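Local coordinates for histidine phosphotransfer protein (Medicago truncatula, PDB 4G78) that probably relays phosphoryl groups between cytokinin sensor histidine kinases and response regulators in plant two-component signalling, at residues Y133-K136 with L137-E140; L126-N129 with N130-L134; H6-R9 with K10-H14; L117-L120 with Q121-Y124. All coordinates share one frame; numbering follows the deposited sequence. Where two conformers were deposited one is given.

Overall arrangement
From the N terminus, interaction 3 comes first, on helix 6-20; the others follow on the long helix 110-145 in the order 4, 2, 1. Each joins neighbouring turns of one helix through i to i+4 backbone bonds, so none spans a loop and none nests within another. Interactions 4 and 2 adjoin along the helix, and interaction 2 runs into interaction 1, sharing Y133 and L134. The crossing between helices comes from interaction 3, which lies against both 1 and 2: H14 bonds to the carbonyl of N130, K10 probably to the hydroxyl of Y133, and L7 packs on E140. Interaction 4 is remote, its centre about 27 Å from that of interaction 3.

Interaction 1: Y133-K136 with L137-E140; sequences YLFK and LQQE
The Y133 ring carries L137 on one face: methyl CD1 stands over it, offset toward the rim, 4.0 Å from the ring centroid and 18° off the normal, a CH-pi contact. A first torsion near 180° sets the tyrosine ring beside its own carbonyl carbon and swings it along the helix to L137, one turn on. An outside neighbour, H14, meets the same tyrosine edge-to-face. The F135 ring has a looser companion: in the conformer given, the amide of Q138 runs beside it, pointing the same way, its plane turned at a moderate angle from the ring and NE2 3.6 Å from CD1 of F135.

K136 and E140 form an i to i+4 salt bridge, NZ to OE2 at 2.7 Å. The ammonium comes to the syn side of OE2, lying 24° out of the carboxylate plane. The lysine chain is extended until its last torsion, where a bend (chi4 -75°) brings NZ round to the acid.

Beneath these pairs the backbone bonds repeat regularly, L137 N to Y133 O being 3.0 Å. K136 is exposed, while E140 also lies against L7 of helix 6-20, and F135 packs on I44 and M47 of helix 41-66 and L134 on F28 of helix 26-32, the amphipathic pattern of a helix in an HPt helical bundle.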
loop_
_atom_site.group_PDB
_atom_site.type_symbol
_atom_site.label_atom_id
_atom_site.label_comp_id
_atom_site.label_asym_id
_atom_site.label_seq_id
_atom_site.Cartn_x
_atom_site.Cartn_y
_atom_site.Cartn_z
ATOM N N TYR A 133 5.216 -10.731 -1.248
ATOM C CA TYR A 133 5.574 -11.791 -2.222
ATOM C C TYR A 133 6.543 -11.295 -3.256
ATOM O O TYR A 133 7.543 -11.966 -3.569
ATOM C CB TYR A 133 4.288 -12.343 -2.812
ATOM C CG TYR A 133 4.523 -13.511 -3.747
ATOM C CD1 TYR A 133 5.228 -14.650 -3.316
ATOM C CD2 TYR A 133 4.038 -13.540 -5.029
ATOM C CE1 TYR A 133 5.434 -15.711 -4.178
ATOM C CE2 TYR A 133 4.234 -14.637 -5.848
ATOM C CZ TYR A 133 4.953 -15.727 -5.405
ATOM O OH TYR A 133 5.119 -16.782 -6.265
ATOM N N LEU A 134 6.323 -10.086 -3.777
ATOM C CA LEU A 134 7.241 -9.456 -4.722
ATOM C C LEU A 134 8.651 -9.442 -4.102
ATOM O O LEU A 134 9.641 -9.823 -4.739
ATOM C CB LEU A 134 6.610 -8.089 -5.076
ATOM C CG LEU A 134 7.278 -7.365 -6.258
ATOM C CD1 LEU A 134 7.428 -8.123 -7.450
ATOM C CD2 LEU A 134 6.519 -6.087 -6.441
ATOM N N PHE A 135 8.735 -8.959 -2.869
ATOM C CA PHE A 135 10.017 -8.797 -2.227
ATOM C C PHE A 135 10.668 -10.140 -1.912
ATOM O O PHE A 135 11.892 -10.282 -2.002
ATOM C CB PHE A 135 9.850 -7.967 -0.948
ATOM C CG PHE A 135 9.304 -6.569 -1.181
ATOM C CD1 PHE A 135 9.452 -5.896 -2.379
ATOM C CD2 PHE A 135 8.659 -5.926 -0.121
ATOM C CE1 PHE A 135 9.007 -4.589 -2.558
ATOM C CE2 PHE A 135 8.194 -4.603 -0.298
ATOM C CZ PHE A 135 8.367 -3.977 -1.511
ATOM N N LYS A 136 9.850 -11.162 -1.578
ATOM C CA LYS A 136 10.395 -12.512 -1.357
ATOM C C LYS A 136 11.102 -12.996 -2.605
ATOM O O LYS A 136 12.217 -13.523 -2.546
ATOM C CB LYS A 136 9.219 -13.472 -0.993
ATOM C CG LYS A 136 9.673 -14.964 -0.795
ATOM C CD LYS A 136 8.441 -15.857 -0.546
ATOM C CE LYS A 136 8.738 -17.238 -0.141
ATOM N NZ LYS A 136 9.214 -18.107 -1.197
ATOM N N LEU A 137 10.446 -12.852 -3.752
ATOM C CA LEU A 137 11.038 -13.312 -5.001
ATOM C C LEU A 137 12.316 -12.524 -5.308
ATOM O O LEU A 137 13.320 -13.103 -5.741
ATOM C CB LEU A 137 10.035 -13.138 -6.142
ATOM C CG LEU A 137 8.759 -14.023 -6.014
ATOM C CD1 LEU A 137 7.704 -13.514 -6.985
ATOM C CD2 LEU A 137 9.111 -15.492 -6.269
ATOM N N GLN A 138 12.293 -11.204 -5.116
ATOM C CA GLN A 138 13.479 -10.392 -5.379
ATOM C C GLN A 138 14.633 -10.850 -4.527
ATOM O O GLN A 138 15.794 -10.927 -4.991
ATOM C CB GLN A 138 13.257 -8.924 -5.028
ATOM C CG GLN A 138 12.388 -8.292 -6.047
ATOM C CD GLN A 138 12.049 -6.851 -5.834
ATOM O OE1 GLN A 138 11.504 -6.190 -6.746
ATOM N NE2 GLN A 138 12.244 -6.335 -4.668
ATOM N N GLN A 139 14.382 -11.141 -3.266
ATOM C CA GLN A 139 15.406 -11.581 -2.332
ATOM C C GLN A 139 16.012 -12.939 -2.743
ATOM O O GLN A 139 17.166 -13.182 -2.604
ATOM C CB GLN A 139 14.890 -11.565 -0.912
ATOM C CG GLN A 139 14.656 -10.108 -0.440
ATOM C CD GLN A 139 15.799 -9.176 -0.588
ATOM O OE1 GLN A 139 16.956 -9.388 -0.354
ATOM N NE2 GLN A 139 15.243 -8.077 -1.123
ATOM N N GLU A 140 15.104 -13.839 -3.208
ATOM C CA GLU A 140 15.587 -15.147 -3.644
ATOM C C GLU A 140 16.481 -15.013 -4.886
ATOM O O GLU A 140 17.480 -15.722 -5.015
ATOM C CB GLU A 140 14.425 -16.081 -3.902
ATOM C CG GLU A 140 13.723 -16.492 -2.634
ATOM C CD GLU A 140 12.493 -17.323 -2.851
ATOM O OE1 GLU A 140 12.155 -17.642 -3.987
ATOM O OE2 GLU A 140 11.864 -17.683 -1.790
#

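Interaction 2: L126-N129 with N130-L134; sequences LLKN and NLKYL
N130 bends its side chain back to the carbonyl of L126, one turn earlier, and gives that oxygen a second donor. CG sits anti to the carbonyl carbon, beside the backbone N (chi1 -82°), which brings ND2 to 2.9 Å from L126 O. The bond is bent, 135° at the hydrogen, and ND2 stands above the carbonyl plane, 40° out of it. The backbone N of N130 reaches L126 O from the opposite face at 3.0 Å, so two donors of one residue grip a single acceptor. With an alanine here the main-chain bond would stay, but L126 O would probably lose its second donor.

On the buried side, L127 and L131 meet through their CD1 methyls, 3.8 Å apart. Their first torsions differ: L127 turns its branch to the side of its carbonyl carbon, L131 to the side of its backbone N, and the two branches cross at a slant. This is the inward stripe of helix 110-145 in the HPt bundle, with L127 on F50 and L131 on M47 and F51, all of helix 41-66.

K128 and K132 run side by side, pointing the same way. In the conformer given for K132, its NZ lies 4.1 Å from NZ of K128, but a second conformer of K132 makes this closeness of like charges uncertain; K128 itself forms a salt bridge with E55. On the N130 flank, the backbone O of this residue accepts a hydrogen bond from H14 NE2 of helix 6-20.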
loop_
_atom_site.group_PDB
_atom_site.type_symbol
_atom_site.label_atom_id
_atom_site.label_comp_id
_atom_site.label_asym_id
_atom_site.label_seq_id
_atom_site.Cartn_x
_atom_site.Cartn_y
_atom_site.Cartn_z
ATOM N N LEU A 126 -4.368 -6.647 1.155
ATOM C CA LEU A 126 -4.094 -7.207 -0.188
ATOM C C LEU A 126 -2.805 -6.657 -0.705
ATOM O O LEU A 126 -1.960 -7.376 -1.284
ATOM C CB LEU A 126 -5.243 -6.894 -1.152
ATOM C CG LEU A 126 -6.530 -7.670 -0.931
ATOM C CD1 LEU A 126 -7.657 -7.059 -1.695
ATOM C CD2 LEU A 126 -6.281 -9.167 -1.373
ATOM N N LEU A 127 -2.625 -5.336 -0.574
ATOM C CA LEU A 127 -1.400 -4.704 -1.074
ATOM C C LEU A 127 -0.182 -5.258 -0.358
ATOM O O LEU A 127 0.822 -5.618 -0.977
ATOM C CB LEU A 127 -1.507 -3.211 -0.891
ATOM C CG LEU A 127 -0.221 -2.471 -1.238
ATOM C CD1 LEU A 127 0.064 -2.496 -2.731
ATOM C CD2 LEU A 127 -0.266 -1.122 -0.696
ATOM N N LYS A 128 -0.239 -5.259 0.983
ATOM C CA LYS A 128 0.936 -5.663 1.767
ATOM C C LYS A 128 1.301 -7.100 1.446
ATOM O O LYS A 128 2.478 -7.433 1.248
ATOM C CB LYS A 128 0.661 -5.470 3.251
ATOM C CG LYS A 128 1.842 -5.860 4.101
ATOM C CD LYS A 128 1.691 -5.554 5.544
ATOM C CE LYS A 128 2.915 -5.785 6.367
ATOM N NZ LYS A 128 2.656 -5.753 7.812
ATOM N N ASN A 129 0.309 -8.004 1.412
ATOM C CA ASN A 129 0.626 -9.426 1.135
ATOM C C ASN A 129 1.209 -9.589 -0.282
ATOM O O ASN A 129 2.178 -10.367 -0.456
ATOM C CB ASN A 129 -0.567 -10.256 1.325
ATOM C CG ASN A 129 -0.877 -10.384 2.835
ATOM O OD1 ASN A 129 -0.043 -10.190 3.720
ATOM N ND2 ASN A 129 -2.089 -10.713 3.056
ATOM N N ASN A 130 0.674 -8.891 -1.234
ATOM C CA ASN A 130 1.187 -8.996 -2.623
ATOM C C ASN A 130 2.598 -8.387 -2.709
ATOM O O ASN A 130 3.458 -8.965 -3.409
ATOM C CB ASN A 130 0.228 -8.391 -3.594
ATOM C CG ASN A 130 -0.911 -9.313 -3.986
ATOM O OD1 ASN A 130 -0.677 -10.363 -4.554
ATOM N ND2 ASN A 130 -2.116 -9.003 -3.664
ATOM N N LEU A 131 2.871 -7.269 -2.065
ATOM C CA LEU A 131 4.201 -6.714 -2.061
ATOM C C LEU A 131 5.185 -7.588 -1.348
ATOM O O LEU A 131 6.328 -7.757 -1.789
ATOM C CB LEU A 131 4.244 -5.311 -1.421
ATOM C CG LEU A 131 3.674 -4.215 -2.306
ATOM C CD1 LEU A 131 3.613 -2.921 -1.489
ATOM C CD2 LEU A 131 4.462 -4.080 -3.606
ATOM N N LYS A 132 4.808 -8.195 -0.218
ATOM C CA LYS A 132 5.704 -9.097 0.486
ATOM C C LYS A 132 6.119 -10.233 -0.427
ATOM O O LYS A 132 7.263 -10.706 -0.370
ATOM C CB LYS A 132 5.056 -9.599 1.788
ATOM C CG LYS A 132 5.168 -8.596 2.938
ATOM C CD LYS A 132 4.765 -9.195 4.297
ATOM C CE LYS A 132 5.933 -9.059 5.270
ATOM N NZ LYS A 132 5.490 -8.419 6.574
ATOM N N TYR A 133 5.216 -10.731 -1.248
ATOM C CA TYR A 133 5.574 -11.791 -2.222
ATOM C C TYR A 133 6.543 -11.295 -3.256
ATOM O O TYR A 133 7.543 -11.966 -3.569
ATOM C CB TYR A 133 4.288 -12.343 -2.812
ATOM C CG TYR A 133 4.523 -13.511 -3.747
ATOM C CD1 TYR A 133 5.228 -14.650 -3.316
ATOM C CD2 TYR A 133 4.038 -13.540 -5.029
ATOM C CE1 TYR A 133 5.434 -15.711 -4.178
ATOM C CE2 TYR A 133 4.234 -14.637 -5.848
ATOM C CZ TYR A 133 4.953 -15.727 -5.405
ATOM O OH TYR A 133 5.119 -16.782 -6.265
ATOM N N LEU A 134 6.323 -10.086 -3.777
ATOM C CA LEU A 134 7.241 -9.456 -4.722
ATOM C C LEU A 134 8.651 -9.442 -4.102
ATOM O O LEU A 134 9.641 -9.823 -4.739
ATOM C CB LEU A 134 6.610 -8.089 -5.076
ATOM C CG LEU A 134 7.278 -7.365 -6.258
ATOM C CD1 LEU A 134 7.428 -8.123 -7.450
ATOM C CD2 LEU A 134 6.519 -6.087 -6.441
#

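Interaction 3: H6-R9 with K10-H14; sequences HLHR and KLRDH
R12 lays its guanidinium back over the preceding turn, with the carbonyl oxygen of H8 under the centre of one face, 3.7 Å from the plane. Seen from that group, NH1 leans against CB of H8 at 3.6 Å and NH2 against CG of R9 at 3.8 Å, so the planar end rests on the backbone and the side-chain roots of two successive residues. The bend at chi3 (-64°) turns the group back in this way, and NH1 finds its acceptor beyond, at the carbonyl of A3.

R9 crosses R12 at a slant, the two guanidinium planes 61° apart. Bent at chi3 as well, it also runs back, NE reaching the carbonyl of M4, and one face of the group lies over CA of H6.

All this is the opening of helix 6-20, where the side chains of H8 and R9 turn back to the residues just before it, D5 and M4. The backbone ladder is already regular, R12 N to H8 O being 3.0 Å with an N-H...O angle of 169°. D13 folds its carboxylate beside the carbonyl of R9, whose oxygen accepts from D13 N at 2.9 Å. L7 packs onto E140 and L11 onto Q138, both of helix 110-145, and K10 reaches the hydroxyl of Y133.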
loop_
_atom_site.group_PDB
_atom_site.type_symbol
_atom_site.label_atom_id
_atom_site.label_comp_id
_atom_site.label_asym_id
_atom_site.label_seq_id
_atom_site.Cartn_x
_atom_site.Cartn_y
_atom_site.Cartn_z
ATOM N N HIS A 6 12.362 -19.602 -13.420
ATOM C CA HIS A 6 11.038 -19.566 -12.862
ATOM C C HIS A 6 10.858 -18.426 -11.902
ATOM O O HIS A 6 9.764 -17.862 -11.803
ATOM C CB HIS A 6 10.653 -20.904 -12.229
ATOM C CG HIS A 6 11.429 -21.367 -11.112
ATOM N ND1 HIS A 6 12.670 -21.948 -11.229
ATOM C CD2 HIS A 6 11.148 -21.340 -9.804
ATOM C CE1 HIS A 6 13.079 -22.234 -10.016
ATOM N NE2 HIS A 6 12.183 -21.871 -9.102
ATOM N N LEU A 7 11.885 -18.048 -11.136
ATOM C CA LEU A 7 11.774 -16.942 -10.206
ATOM C C LEU A 7 11.659 -15.608 -10.916
ATOM O O LEU A 7 10.883 -14.744 -10.555
ATOM C CB LEU A 7 12.964 -16.863 -9.249
ATOM C CG LEU A 7 13.145 -18.064 -8.321
ATOM C CD1 LEU A 7 14.354 -17.787 -7.468
ATOM C CD2 LEU A 7 11.910 -18.376 -7.522
ATOM N N HIS A 8 12.494 -15.422 -11.966
ATOM C CA HIS A 8 12.440 -14.227 -12.730
ATOM C C HIS A 8 11.095 -14.040 -13.432
ATOM O O HIS A 8 10.531 -12.955 -13.459
ATOM C CB HIS A 8 13.556 -14.152 -13.750
ATOM C CG HIS A 8 14.945 -13.872 -13.153
ATOM N ND1 HIS A 8 15.628 -14.784 -12.471
ATOM C CD2 HIS A 8 15.668 -12.762 -13.196
ATOM C CE1 HIS A 8 16.819 -14.226 -12.109
ATOM N NE2 HIS A 8 16.856 -13.001 -12.560
ATOM N N ARG A 9 10.592 -15.115 -14.024
ATOM C CA ARG A 9 9.301 -15.075 -14.693
ATOM C C ARG A 9 8.193 -14.786 -13.686
ATOM O O ARG A 9 7.309 -13.980 -13.952
ATOM C CB ARG A 9 9.001 -16.378 -15.433
ATOM C CG ARG A 9 9.858 -16.601 -16.665
ATOM C CD ARG A 9 9.374 -17.827 -17.445
ATOM N NE ARG A 9 10.096 -19.016 -17.031
ATOM C CZ ARG A 9 9.582 -20.035 -16.368
ATOM N NH1 ARG A 9 8.312 -20.040 -15.999
ATOM N NH2 ARG A 9 10.371 -21.045 -16.065
ATOM N N LYS A 10 8.231 -15.438 -12.533
ATOM C CA LYS A 10 7.181 -15.221 -11.541
ATOM C C LYS A 10 7.199 -13.777 -11.057
ATOM O O LYS A 10 6.140 -13.157 -10.869
ATOM C CB LYS A 10 7.274 -16.204 -10.394
ATOM C CG LYS A 10 6.162 -16.053 -9.363
ATOM C CD LYS A 10 4.764 -16.278 -9.803
ATOM C CE LYS A 10 4.469 -17.700 -10.152
ATOM N NZ LYS A 10 4.464 -18.561 -8.954
ATOM N N LEU A 11 8.392 -13.233 -10.797
ATOM C CA LEU A 11 8.478 -11.869 -10.329
ATOM C C LEU A 11 7.892 -10.918 -11.346
ATOM O O LEU A 11 7.067 -10.038 -11.015
ATOM C CB LEU A 11 9.918 -11.527 -9.996
ATOM C CG LEU A 11 10.190 -10.087 -9.578
ATOM C CD1 LEU A 11 9.310 -9.648 -8.418
ATOM C CD2 LEU A 11 11.638 -9.933 -9.265
ATOM N N ARG A 12 8.300 -11.053 -12.631
ATOM C CA ARG A 12 7.778 -10.138 -13.638
ATOM C C ARG A 12 6.256 -10.330 -13.769
ATOM O O ARG A 12 5.534 -9.329 -13.953
ATOM C CB ARG A 12 8.470 -10.385 -14.990
ATOM C CG ARG A 12 9.902 -9.935 -15.027
ATOM C CD ARG A 12 10.498 -9.991 -16.437
ATOM N NE ARG A 12 10.583 -11.279 -16.983
ATOM C CZ ARG A 12 11.612 -12.124 -16.985
ATOM N NH1 ARG A 12 12.745 -11.822 -16.373
ATOM N NH2 ARG A 12 11.477 -13.309 -17.565
ATOM N N ASP A 13 5.775 -11.549 -13.750
ATOM C CA ASP A 13 4.354 -11.830 -13.942
ATOM C C ASP A 13 3.522 -11.272 -12.769
ATOM O O ASP A 13 2.476 -10.665 -12.957
ATOM C CB ASP A 13 4.105 -13.311 -14.084
ATOM C CG ASP A 13 4.593 -13.892 -15.419
ATOM O OD1 ASP A 13 4.785 -13.118 -16.355
ATOM O OD2 ASP A 13 4.734 -15.146 -15.455
ATOM N N HIS A 14 4.021 -11.515 -11.543
ATOM C CA HIS A 14 3.296 -11.054 -10.346
ATOM C C HIS A 14 3.251 -9.527 -10.291
ATOM O O HIS A 14 2.225 -8.935 -10.001
ATOM C CB HIS A 14 4.036 -11.656 -9.160
ATOM C CG HIS A 14 3.439 -11.136 -7.856
ATOM N ND1 HIS A 14 2.181 -11.450 -7.434
ATOM C CD2 HIS A 14 3.975 -10.323 -6.916
ATOM C CE1 HIS A 14 1.923 -10.834 -6.295
ATOM N NE2 HIS A 14 2.997 -10.158 -5.927
#

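Interaction 4: L117-L120 with Q121-Y124; sequences LQQL and QQEY
L117 and Q121 touch through van der Waals contact of an amide oxygen with the leucine branch: in the conformer given for Q121, its OE1 lies 3.6 Å from CG of L117 and 3.7 Å from CD2 of the same leucine. The first torsion of L117 (chi1 -177°) holds the branch alongside its own carbonyl carbon and directs it toward the next turn, where the extended glutamine chain passes across it. Replacing L117 with an alanine would take away CG and both methyls, and is likely to leave the Q121 amide without the leucine branch against it, freer to swing.

Among the polar side chains, Q119 and E123 are joined through a water. It donates to OE1 of Q119 at 3.2 Å and to OE2 of E123 at 2.6 Å, bridging neighbours one turn apart. Both chains bend at chi2 (-56° in Q119), which brings their ends to the same water. In the conformer given for Q122, its amide lies beside that of Q119, pointing the same way, the planes 51° apart.

The backbone supplies four i to i+4 bonds, from Q121 N to L117 O at 2.8 Å through to Y124 N on L120 O.

In the bundle this part of helix 110-145 faces two others. L117 packs on L65 and L120 on L58 of helix 41-66, where Y124 also bonds to E55, while L120 touches V94, V97 and C98 of helix 92-99 and E123 forms a salt bridge with R93 there.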
loop_
_atom_site.group_PDB
_atom_site.type_symbol
_atom_site.label_atom_id
_atom_site.label_comp_id
_atom_site.label_asym_id
_atom_site.label_seq_id
_atom_site.Cartn_x
_atom_site.Cartn_y
_atom_site.Cartn_z
ATOM N N LEU A 117 -13.826 2.114 5.962
ATOM C CA LEU A 117 -12.734 1.516 6.740
ATOM C C LEU A 117 -12.548 0.031 6.466
ATOM O O LEU A 117 -11.408 -0.455 6.335
ATOM C CB LEU A 117 -12.895 1.791 8.221
ATOM C CG LEU A 117 -11.723 1.254 9.099
ATOM C CD1 LEU A 117 -10.376 1.852 8.624
ATOM C CD2 LEU A 117 -12.090 1.361 10.543
ATOM N N GLN A 118 -13.665 -0.682 6.293
ATOM C CA GLN A 118 -13.545 -2.081 5.959
ATOM C C GLN A 118 -12.854 -2.256 4.571
ATOM O O GLN A 118 -11.964 -3.107 4.469
ATOM C CB GLN A 118 -14.911 -2.774 5.933
ATOM C CG GLN A 118 -15.622 -2.925 7.247
ATOM C CD GLN A 118 -17.130 -3.146 7.207
ATOM O OE1 GLN A 118 -17.835 -2.915 6.228
ATOM N NE2 GLN A 118 -17.538 -3.599 8.374
ATOM N N GLN A 119 -13.210 -1.435 3.646
ATOM C CA GLN A 119 -12.560 -1.512 2.334
ATOM C C GLN A 119 -11.093 -1.158 2.456
ATOM O O GLN A 119 -10.256 -1.757 1.772
ATOM C CB GLN A 119 -13.256 -0.606 1.370
ATOM C CG GLN A 119 -14.584 -1.094 0.908
ATOM C CD GLN A 119 -14.374 -2.517 0.288
ATOM O OE1 GLN A 119 -13.616 -2.672 -0.697
ATOM N NE2 GLN A 119 -14.989 -3.524 0.968
ATOM N N LEU A 120 -10.792 -0.145 3.237
ATOM C CA LEU A 120 -9.411 0.299 3.402
ATOM C C LEU A 120 -8.543 -0.785 4.017
ATOM O O LEU A 120 -7.421 -1.082 3.564
ATOM C CB LEU A 120 -9.392 1.575 4.240
ATOM C CG LEU A 120 -8.024 2.172 4.501
ATOM C CD1 LEU A 120 -7.304 2.483 3.203
ATOM C CD2 LEU A 120 -8.139 3.417 5.358
ATOM N N GLN A 121 -9.048 -1.408 5.084
ATOM C CA GLN A 121 -8.301 -2.475 5.710
ATOM C C GLN A 121 -8.066 -3.636 4.742
ATOM O O GLN A 121 -6.963 -4.201 4.694
ATOM C CB GLN A 121 -9.157 -2.892 6.913
ATOM C CG GLN A 121 -8.989 -2.390 8.248
ATOM C CD GLN A 121 -10.120 -2.505 9.243
ATOM O OE1 GLN A 121 -10.149 -1.802 10.244
ATOM N NE2 GLN A 121 -11.085 -3.384 8.965
ATOM N N GLN A 122 -9.106 -3.976 3.977
ATOM C CA GLN A 122 -9.044 -5.071 2.976
ATOM C C GLN A 122 -7.948 -4.752 1.926
ATOM O O GLN A 122 -7.123 -5.589 1.593
ATOM C CB GLN A 122 -10.371 -5.295 2.256
ATOM C CG GLN A 122 -10.409 -6.387 1.164
ATOM C CD GLN A 122 -11.713 -7.140 0.968
ATOM O OE1 GLN A 122 -11.521 -8.284 0.566
ATOM N NE2 GLN A 122 -12.770 -6.422 1.252
ATOM N N GLU A 123 -8.047 -3.575 1.389
ATOM C CA GLU A 123 -7.130 -3.154 0.346
ATOM C C GLU A 123 -5.711 -3.067 0.854
ATOM O O GLU A 123 -4.756 -3.443 0.137
ATOM C CB GLU A 123 -7.592 -1.865 -0.287
ATOM C CG GLU A 123 -8.822 -2.058 -1.154
ATOM C CD GLU A 123 -8.602 -2.884 -2.381
ATOM O OE1 GLU A 123 -7.479 -2.904 -2.897
ATOM O OE2 GLU A 123 -9.547 -3.586 -2.822
ATOM N N TYR A 124 -5.509 -2.593 2.080
ATOM C CA TYR A 124 -4.179 -2.514 2.655
ATOM C C TYR A 124 -3.596 -3.911 2.794
ATOM O O TYR A 124 -2.437 -4.158 2.433
ATOM C CB TYR A 124 -4.217 -1.778 3.998
ATOM C CG TYR A 124 -2.861 -1.797 4.628
ATOM C CD1 TYR A 124 -1.833 -0.981 4.165
ATOM C CD2 TYR A 124 -2.589 -2.677 5.634
ATOM C CE1 TYR A 124 -0.546 -1.065 4.701
ATOM C CE2 TYR A 124 -1.289 -2.802 6.146
ATOM C CZ TYR A 124 -0.284 -1.967 5.687
ATOM O OH TYR A 124 1.008 -2.024 6.167
HETATM O O HOH W 1 -11.496 -4.875 -1.678
#